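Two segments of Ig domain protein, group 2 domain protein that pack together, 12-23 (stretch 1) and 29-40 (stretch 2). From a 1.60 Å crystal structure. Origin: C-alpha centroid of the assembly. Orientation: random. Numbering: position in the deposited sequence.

Stretch 1 (12-23) ARFAMLASQAIT
Stretch 2 (29-40) AIVDGDLGILDQ

The two stretches are joined as neighbouring parallel β-strands, with a polar clamp at each end of the ladder and an apolar cluster on one sheet face, burying 911 Å² in total. Strands 16-18 and 34-37 run 4° from parallel, their axes approaching to 4.9 Å, and M16, L17 and A18 pair with L35, G36 and I37 at CA-CA distances of 5.0, 4.7 and 5.1 Å. Extended torsions (M16 -143/138, L17 -151/130, G36 -145/142) give the alternating ladder expected of parallel strands: G36 N to M16 O 3.1 Å, A18 N to G36 O 3.0 Å and L38 N to A18 O 2.9 Å.

Before this ladder lies a β-bulge, evident because F14 pairs with D34 (CA-CA 4.3 Å) whereas M16 pairs with L35. A15, at -75/-38, turns the chain, so that D34 O receives both M16 N (3.2 Å, 172°) and, weakly, A15 N (2.9 Å, 128°). D34 N reaches R13 O at 3.0 Å. G33 suits the tight approach here: an ideal CB would lie 2.6 Å from A15 N.

The first clamp is a salt bridge. R13 (chi1 p, chi2 t, chi3 m) presents its guanidinium edge to D34 (chi1 m), with NE 2.8 Å from OD2; NH2 adds a weak bond to the same OD2 at 3.1 Å. Water 1 donates to D34 OD1 at 2.7 Å.

G36 leaves room for the side chains of F14 and L17. An ideal CB on it would fall 2.6 Å from F14 CE1 and 2.8 Å from L17 CD1. The F14 ring (chi1 m, chi2 -79°) lies with CD1 3.7 Å from D34 CB, while L17 (chi1 t, chi2 p) places CD1 3.7 Å from L38 CD2.

M16, A18, L35 and I37 share the other face. The flexible M16 side chain (m, t, m) brings CE 3.5 Å from L35 CG and 3.8 Å from I30 CD1; A15 CB adds a contact to I30 CG2 at 3.9 Å. I22, pointing toward stretch 2 with chi1 m and chi2 t, packs CG1 4.3 Å from I37 CG1 and CD1 4.3 Å from L35 CG. The cost of burial includes Q20 O and I22 N, which lack polar partners.

Beyond the strands, S19 O accepts D39 N at 2.8 Å, and S19 OG (chi1 t) donates to D39 OD2 at 2.7 Å. Q20, all m, folds back: NE2 donates to S19 OG at 3.0 Å, while OE1 accepts Q40 NE2 at 2.8 Å and 172°. Water 2 joins Q20 NE2 to D39 O, each at 2.9 Å.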

# COMPACT_ATOMS: atom_id res chain seq x y z
N ALA A 12 2.07 -4.60 -9.00
CA ALA A 12 0.63 -4.35 -9.08
C ALA A 12 -0.19 -5.53 -8.56
O ALA A 12 -1.32 -5.34 -8.09
CB ALA A 12 0.22 -4.03 -10.51
N ARG A 13 0.37 -6.74 -8.62
CA ARG A 13 -0.35 -7.93 -8.18
C ARG A 13 -0.52 -8.00 -6.67
O ARG A 13 -1.34 -8.79 -6.19
CB ARG A 13 0.38 -9.19 -8.64
CG ARG A 13 1.73 -9.36 -7.97
CD ARG A 13 2.54 -10.46 -8.63
NE ARG A 13 1.84 -11.73 -8.48
CZ ARG A 13 1.82 -12.70 -9.38
NH1 ARG A 13 2.47 -12.57 -10.53
NH2 ARG A 13 1.13 -13.81 -9.13
N PHE A 14 0.27 -7.26 -5.91
CA PHE A 14 0.28 -7.43 -4.46
C PHE A 14 -0.75 -6.53 -3.79
O PHE A 14 -0.87 -5.34 -4.13
CB PHE A 14 1.66 -7.12 -3.88
CG PHE A 14 2.72 -8.10 -4.28
CD1 PHE A 14 2.81 -9.34 -3.64
CD2 PHE A 14 3.63 -7.80 -5.28
CE1 PHE A 14 3.80 -10.26 -4.00
CE2 PHE A 14 4.61 -8.70 -5.65
CZ PHE A 14 4.70 -9.94 -5.02
N ALA A 15 -1.48 -7.11 -2.84
CA ALA A 15 -2.16 -6.32 -1.82
C ALA A 15 -1.16 -5.81 -0.79
O ALA A 15 -1.27 -4.67 -0.31
CB ALA A 15 -3.25 -7.16 -1.15
N MET A 16 -0.18 -6.64 -0.43
CA MET A 16 0.81 -6.27 0.57
C MET A 16 2.16 -6.84 0.17
O MET A 16 2.25 -7.99 -0.26
CB MET A 16 0.43 -6.77 1.96
CG MET A 16 -0.95 -6.32 2.41
SD MET A 16 -1.35 -6.79 4.10
CE MET A 16 -1.07 -8.54 4.10
N LEU A 17 3.20 -6.03 0.34
CA LEU A 17 4.55 -6.44 -0.05
C LEU A 17 5.54 -5.73 0.86
O LEU A 17 5.47 -4.51 1.03
CB LEU A 17 4.82 -6.08 -1.51
CG LEU A 17 6.20 -6.39 -2.10
CD1 LEU A 17 6.39 -7.90 -2.27
CD2 LEU A 17 6.39 -5.69 -3.44
N ALA A 18 6.47 -6.50 1.43
CA ALA A 18 7.43 -5.93 2.36
C ALA A 18 8.80 -6.56 2.14
O ALA A 18 8.92 -7.68 1.63
CB ALA A 18 6.99 -6.12 3.82
N SER A 19 9.84 -5.82 2.53
CA SER A 19 11.19 -6.36 2.50
C SER A 19 11.39 -7.45 3.55
O SER A 19 11.94 -8.52 3.26
CB SER A 19 12.20 -5.23 2.73
OG SER A 19 13.50 -5.74 2.98
N GLN A 20 10.95 -7.21 4.79
CA GLN A 20 11.38 -8.04 5.92
C GLN A 20 10.30 -8.96 6.45
O GLN A 20 10.58 -10.13 6.73
CB GLN A 20 11.87 -7.15 7.07
CG GLN A 20 13.15 -6.38 6.78
CD GLN A 20 14.30 -7.28 6.49
OE1 GLN A 20 14.73 -8.05 7.36
NE2 GLN A 20 14.84 -7.20 5.27
N ALA A 21 9.08 -8.48 6.59
CA ALA A 21 8.05 -9.28 7.26
C ALA A 21 6.67 -8.72 6.96
O ALA A 21 6.51 -7.51 6.73
CB ALA A 21 8.27 -9.33 8.78
N ILE A 22 5.68 -9.60 6.97
CA ILE A 22 4.27 -9.22 7.00
C ILE A 22 3.65 -9.98 8.16
O ILE A 22 3.79 -11.21 8.23
CB ILE A 22 3.54 -9.53 5.69
CG1 ILE A 22 4.12 -8.68 4.55
CG2 ILE A 22 2.05 -9.25 5.85
CD1 ILE A 22 3.64 -9.10 3.17
N THR A 23 3.02 -9.27 9.07
CA THR A 23 2.45 -9.89 10.26
C THR A 23 1.02 -9.43 10.47
O THR A 23 0.62 -8.35 10.02
CB THR A 23 3.27 -9.57 11.52
OG1 THR A 23 3.02 -8.23 11.94
CG2 THR A 23 4.76 -9.79 11.28
N ALA A 29 -8.66 -9.99 7.19
CA ALA A 29 -9.22 -10.55 5.96
C ALA A 29 -8.66 -9.77 4.78
O ALA A 29 -9.02 -8.60 4.60
CB ALA A 29 -10.75 -10.47 5.96
N ILE A 30 -7.81 -10.41 3.97
CA ILE A 30 -7.19 -9.77 2.81
C ILE A 30 -7.79 -10.39 1.55
O ILE A 30 -8.00 -11.60 1.49
CB ILE A 30 -5.66 -9.92 2.84
CG1 ILE A 30 -5.11 -9.43 4.19
CG2 ILE A 30 -5.00 -9.15 1.69
CD1 ILE A 30 -4.24 -10.43 4.89
N VAL A 31 -8.06 -9.54 0.55
CA VAL A 31 -8.83 -9.94 -0.63
C VAL A 31 -8.20 -9.36 -1.90
O VAL A 31 -7.77 -8.21 -1.92
CB VAL A 31 -10.30 -9.47 -0.52
CG1 VAL A 31 -11.09 -9.90 -1.74
CG2 VAL A 31 -10.95 -10.01 0.75
N ASP A 32 -8.16 -10.18 -2.95
CA ASP A 32 -7.94 -9.77 -4.35
C ASP A 32 -6.50 -9.35 -4.64
O ASP A 32 -6.24 -8.72 -5.67
CB ASP A 32 -8.89 -8.64 -4.76
CG ASP A 32 -10.33 -9.11 -4.92
OD1 ASP A 32 -10.56 -10.32 -5.10
OD2 ASP A 32 -11.24 -8.25 -4.89
N GLY A 33 -5.56 -9.68 -3.76
CA GLY A 33 -4.16 -9.39 -4.03
C GLY A 33 -3.27 -10.43 -3.38
O GLY A 33 -3.70 -11.17 -2.49
N ASP A 34 -2.02 -10.45 -3.82
CA ASP A 34 -1.01 -11.36 -3.31
C ASP A 34 -0.27 -10.75 -2.11
O ASP A 34 -0.31 -9.55 -1.87
CB ASP A 34 0.00 -11.70 -4.41
CG ASP A 34 -0.61 -12.50 -5.53
OD1 ASP A 34 -1.53 -13.30 -5.26
OD2 ASP A 34 -0.19 -12.33 -6.69
N LEU A 35 0.43 -11.61 -1.38
CA LEU A 35 1.32 -11.21 -0.30
C LEU A 35 2.74 -11.59 -0.68
O LEU A 35 2.98 -12.67 -1.24
CB LEU A 35 0.94 -11.89 1.02
CG LEU A 35 -0.00 -11.14 1.97
CD1 LEU A 35 -1.25 -10.64 1.25
CD2 LEU A 35 -0.38 -12.02 3.16
N GLY A 36 3.70 -10.72 -0.37
CA GLY A 36 5.08 -11.05 -0.65
C GLY A 36 6.05 -10.51 0.37
O GLY A 36 5.86 -9.40 0.88
N ILE A 37 7.07 -11.30 0.69
CA ILE A 37 8.23 -10.87 1.45
C ILE A 37 9.44 -11.00 0.53
O ILE A 37 9.63 -12.04 -0.11
CB ILE A 37 8.42 -11.69 2.74
CG1 ILE A 37 7.19 -11.54 3.65
CG2 ILE A 37 9.69 -11.28 3.45
CD1 ILE A 37 7.20 -12.47 4.88
N LEU A 38 10.24 -9.93 0.43
CA LEU A 38 11.28 -9.87 -0.58
C LEU A 38 12.65 -10.33 -0.09
O LEU A 38 13.42 -10.89 -0.88
CB LEU A 38 11.43 -8.44 -1.12
CG LEU A 38 10.23 -7.80 -1.81
CD1 LEU A 38 10.47 -6.31 -1.99
CD2 LEU A 38 9.92 -8.45 -3.16
N ASP A 39 12.98 -10.09 1.18
CA ASP A 39 14.37 -10.23 1.62
C ASP A 39 14.51 -11.10 2.86
O ASP A 39 15.55 -11.04 3.52
CB ASP A 39 14.99 -8.86 1.88
CG ASP A 39 14.99 -7.97 0.65
OD1 ASP A 39 15.59 -8.38 -0.36
OD2 ASP A 39 14.37 -6.89 0.71
N GLN A 40 13.49 -11.91 3.17
CA GLN A 40 13.57 -12.91 4.23
C GLN A 40 12.73 -14.11 3.83
O GLN A 40 11.91 -14.04 2.91
CB GLN A 40 13.10 -12.37 5.59
CG GLN A 40 13.87 -11.17 6.15
CD GLN A 40 15.26 -11.53 6.69
OE1 GLN A 40 15.68 -12.69 6.64
NE2 GLN A 40 15.98 -10.53 7.19
O HOH W 1 -1.01 -15.31 -7.02
O HOH W 2 17.12 -8.88 4.61